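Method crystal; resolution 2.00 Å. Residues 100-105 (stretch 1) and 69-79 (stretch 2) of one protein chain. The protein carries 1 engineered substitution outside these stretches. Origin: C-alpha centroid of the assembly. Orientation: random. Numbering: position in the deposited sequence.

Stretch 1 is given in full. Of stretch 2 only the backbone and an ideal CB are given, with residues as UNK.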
# COMPACT_ATOMS: atom_id res chain seq x y z
N SER A 100 7.09 -9.59 -32.84
CA SER A 100 6.84 -9.50 -34.28
C SER A 100 8.08 -9.75 -35.13
O SER A 100 7.97 -10.11 -36.31
CB SER A 100 6.19 -8.17 -34.64
OG SER A 100 7.11 -7.10 -34.48
N LEU A 101 9.26 -9.59 -34.54
CA LEU A 101 10.56 -9.82 -35.20
C LEU A 101 10.95 -11.30 -35.29
O LEU A 101 11.83 -11.67 -36.08
CB LEU A 101 11.66 -9.02 -34.47
CG LEU A 101 11.47 -7.52 -34.70
CD1 LEU A 101 12.50 -6.70 -33.85
CD2 LEU A 101 11.64 -7.21 -36.20
N ILE A 102 10.38 -12.13 -34.44
CA ILE A 102 10.66 -13.59 -34.48
C ILE A 102 9.57 -14.12 -35.46
O ILE A 102 8.51 -14.58 -35.06
CB ILE A 102 10.52 -14.21 -33.06
CG1 ILE A 102 11.50 -13.51 -32.09
CG2 ILE A 102 10.72 -15.77 -33.10
CD1 ILE A 102 12.96 -13.39 -32.59
N GLU A 103 9.82 -13.97 -36.75
CA GLU A 103 8.86 -14.34 -37.80
C GLU A 103 8.60 -15.83 -38.06
O GLU A 103 7.52 -16.20 -38.52
CB GLU A 103 9.26 -13.65 -39.12
CG GLU A 103 9.25 -12.13 -38.97
CD GLU A 103 10.01 -11.39 -40.08
OE1 GLU A 103 10.66 -12.04 -40.94
OE2 GLU A 103 9.95 -10.13 -40.06
N LYS A 104 9.55 -16.67 -37.69
CA LYS A 104 9.43 -18.10 -37.93
C LYS A 104 9.48 -18.94 -36.66
O LYS A 104 9.56 -20.15 -36.75
CB LYS A 104 10.59 -18.55 -38.80
CG LYS A 104 10.68 -17.87 -40.14
CD LYS A 104 11.70 -18.59 -40.99
CE LYS A 104 13.12 -18.18 -40.68
NZ LYS A 104 13.51 -17.02 -41.58
N GLY A 105 9.46 -18.31 -35.50
CA GLY A 105 9.54 -19.07 -34.27
C GLY A 105 8.48 -18.68 -33.27
O GLY A 105 7.62 -17.88 -33.58
N UNK A 69 17.87 -5.19 -26.95
CA UNK A 69 16.83 -6.22 -27.12
C UNK A 69 16.16 -6.28 -28.50
O UNK A 69 16.01 -7.36 -29.07
CB UNK A 69 15.74 -5.99 -26.07
N UNK A 70 15.76 -5.14 -29.05
CA UNK A 70 15.10 -5.17 -30.37
C UNK A 70 16.07 -5.58 -31.45
O UNK A 70 15.71 -6.37 -32.33
CB UNK A 70 14.50 -3.81 -30.71
N UNK A 71 17.29 -5.04 -31.41
CA UNK A 71 18.28 -5.41 -32.41
C UNK A 71 18.62 -6.89 -32.37
O UNK A 71 18.83 -7.52 -33.42
CB UNK A 71 19.55 -4.58 -32.22
N UNK A 72 18.72 -7.46 -31.16
CA UNK A 72 19.01 -8.87 -31.00
C UNK A 72 17.87 -9.69 -31.61
O UNK A 72 18.11 -10.69 -32.26
CB UNK A 72 19.21 -9.22 -29.52
N UNK A 73 16.62 -9.29 -31.37
CA UNK A 73 15.48 -10.03 -31.92
C UNK A 73 15.45 -9.94 -33.46
O UNK A 73 15.07 -10.91 -34.13
CB UNK A 73 14.17 -9.49 -31.33
N UNK A 74 15.72 -8.75 -34.01
CA UNK A 74 15.74 -8.59 -35.46
C UNK A 74 16.74 -9.60 -36.04
O UNK A 74 16.39 -10.36 -36.94
CB UNK A 74 16.11 -7.16 -35.85
N UNK A 75 17.94 -9.67 -35.48
CA UNK A 75 18.95 -10.61 -35.98
C UNK A 75 18.57 -12.08 -35.80
O UNK A 75 18.74 -12.89 -36.71
CB UNK A 75 20.28 -10.35 -35.27
N UNK A 76 18.09 -12.42 -34.61
CA UNK A 76 17.71 -13.80 -34.34
C UNK A 76 16.45 -14.22 -35.12
O UNK A 76 16.37 -15.35 -35.63
CB UNK A 76 17.48 -13.99 -32.84
N UNK A 77 15.54 -13.29 -35.32
CA UNK A 77 14.29 -13.58 -36.01
C UNK A 77 14.37 -14.08 -37.44
O UNK A 77 13.38 -14.59 -37.98
CB UNK A 77 13.44 -12.31 -36.01
N UNK A 78 15.50 -13.84 -38.10
CA UNK A 78 15.69 -14.30 -39.47
C UNK A 78 16.02 -15.79 -39.47
O UNK A 78 15.96 -16.43 -40.52
CB UNK A 78 16.80 -13.50 -40.16
N UNK A 79 16.36 -16.34 -38.30
CA UNK A 79 16.75 -17.73 -38.19
C UNK A 79 16.01 -18.66 -37.22
O UNK A 79 15.78 -19.83 -37.52
CB UNK A 79 18.23 -17.75 -37.81

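Position 69 begins the helix, and its CB has nothing of stretch 1 within 5.5 Å. Stretch 1 sets no demand here. The residue is Ala-69, whose O accepts from the backbone N of 73.

At position 70 the CB points sideways, 4.7 Å from Leu-101 CD1. An apolar chain of moderate length could reach that methyl; a long polar chain could pass it. The residue is Leu-70. Its CD2 comes to 4.1 Å from Leu-101 CD1.

Positions 71 and 72 both point away from stretch 1, which leaves the choice open. They are Gly-71, where a CB would have room, and Ala-72.

Position 73 points toward stretch 1. Its CB is 4.0 Å from Leu-101 CB and 4.3 Å from Ile-102 CD1. A small apolar residue suits so close an approach. It is Ala-73, and its methyl packs against both side chains.

Position 74 points away overall, yet its CB is 4.2 Å from Leu-101 CD1. Glu-103 offers a carboxylate farther along. A long chain that can cover the leucine and carry a donor would suit; so would a shorter aliphatic one. The residue is Arg-74. Leu-101 CD2 lies over one face of its guanidinium, 3.5 Å from Arg-74 CZ. A water accepts from Arg-74 NH1 (3.0 Å) and donates to Glu-103 OE2 (3.2 Å), so the two charges are linked indirectly. Another water donates to both Arg-74 O and Leu-101 O.

Position 75 points away, and many residues would serve. It is Arg-75, which does not touch stretch 1. Position 76 points sideways, its CB 4.6 Å from Ile-102 CD1. A small residue fits, and it is Ala-76.

At position 77 an ideal CB would point toward stretch 1 and fall 1.7 Å from Leu-101 O, a clash, and 3.4 Å from Ile-102 CA. Only glycine suits this backbone as it stands. Gly-77 CA approaches Leu-101 O to 3.1 Å in a CA-H...O contact. A water bridges Gly-77 O and Lys-104 N.

Position 78 points away, its CB 5.0 Å from Lys-104 NZ. Many polar residues would do, since the backbone makes the main contact: Lys-104 NZ donates to the O of 78 at 2.7 Å. The residue is Arg-78.

Position 79 also points away and is loosely constrained. It is His-79, whose N bonds to Ala-76 O and whose nearest side-chain approach to stretch 1 is His-79 CB to Lys-104 CE, 5.9 Å.

Stretch 2 (69-79) ALGAARRAGRH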
# COMPACT_ATOMS: atom_id res chain seq x y z
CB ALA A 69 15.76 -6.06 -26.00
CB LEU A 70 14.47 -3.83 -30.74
CG LEU A 70 13.14 -3.50 -30.09
CD1 LEU A 70 12.70 -2.10 -30.60
CD2 LEU A 70 12.10 -4.59 -30.41
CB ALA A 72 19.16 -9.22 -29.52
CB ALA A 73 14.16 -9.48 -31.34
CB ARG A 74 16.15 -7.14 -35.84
CG ARG A 74 16.49 -6.95 -37.35
CD ARG A 74 15.26 -7.05 -38.21
NE ARG A 74 14.44 -5.84 -38.14
CZ ARG A 74 13.35 -5.63 -38.86
NH1 ARG A 74 12.92 -6.54 -39.72
NH2 ARG A 74 12.70 -4.49 -38.74
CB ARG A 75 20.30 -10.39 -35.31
CG ARG A 75 21.01 -9.13 -35.78
CD ARG A 75 22.41 -9.03 -35.18
NE ARG A 75 22.35 -8.73 -33.75
CZ ARG A 75 22.20 -7.51 -33.24
NH1 ARG A 75 22.10 -6.45 -34.04
NH2 ARG A 75 22.10 -7.34 -31.93
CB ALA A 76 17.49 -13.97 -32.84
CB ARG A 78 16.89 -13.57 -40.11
CG ARG A 78 16.63 -12.14 -40.48
CD ARG A 78 17.91 -11.44 -40.92
NE ARG A 78 17.63 -10.02 -40.97
CZ ARG A 78 18.34 -9.09 -40.35
NH1 ARG A 78 19.42 -9.40 -39.64
NH2 ARG A 78 17.90 -7.84 -40.39
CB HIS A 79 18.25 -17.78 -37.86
CG HIS A 79 19.12 -17.06 -38.85
ND1 HIS A 79 19.52 -15.75 -38.67
CD2 HIS A 79 19.65 -17.46 -40.02
CE1 HIS A 79 20.28 -15.38 -39.69
NE2 HIS A 79 20.37 -16.40 -40.53
O HOH W 1 13.81 -10.64 -37.74
O HOH W 2 13.11 -9.56 -40.06
O HOH W 3 12.08 -16.44 -36.36
O HOH W 4 12.82 -13.79 -41.03
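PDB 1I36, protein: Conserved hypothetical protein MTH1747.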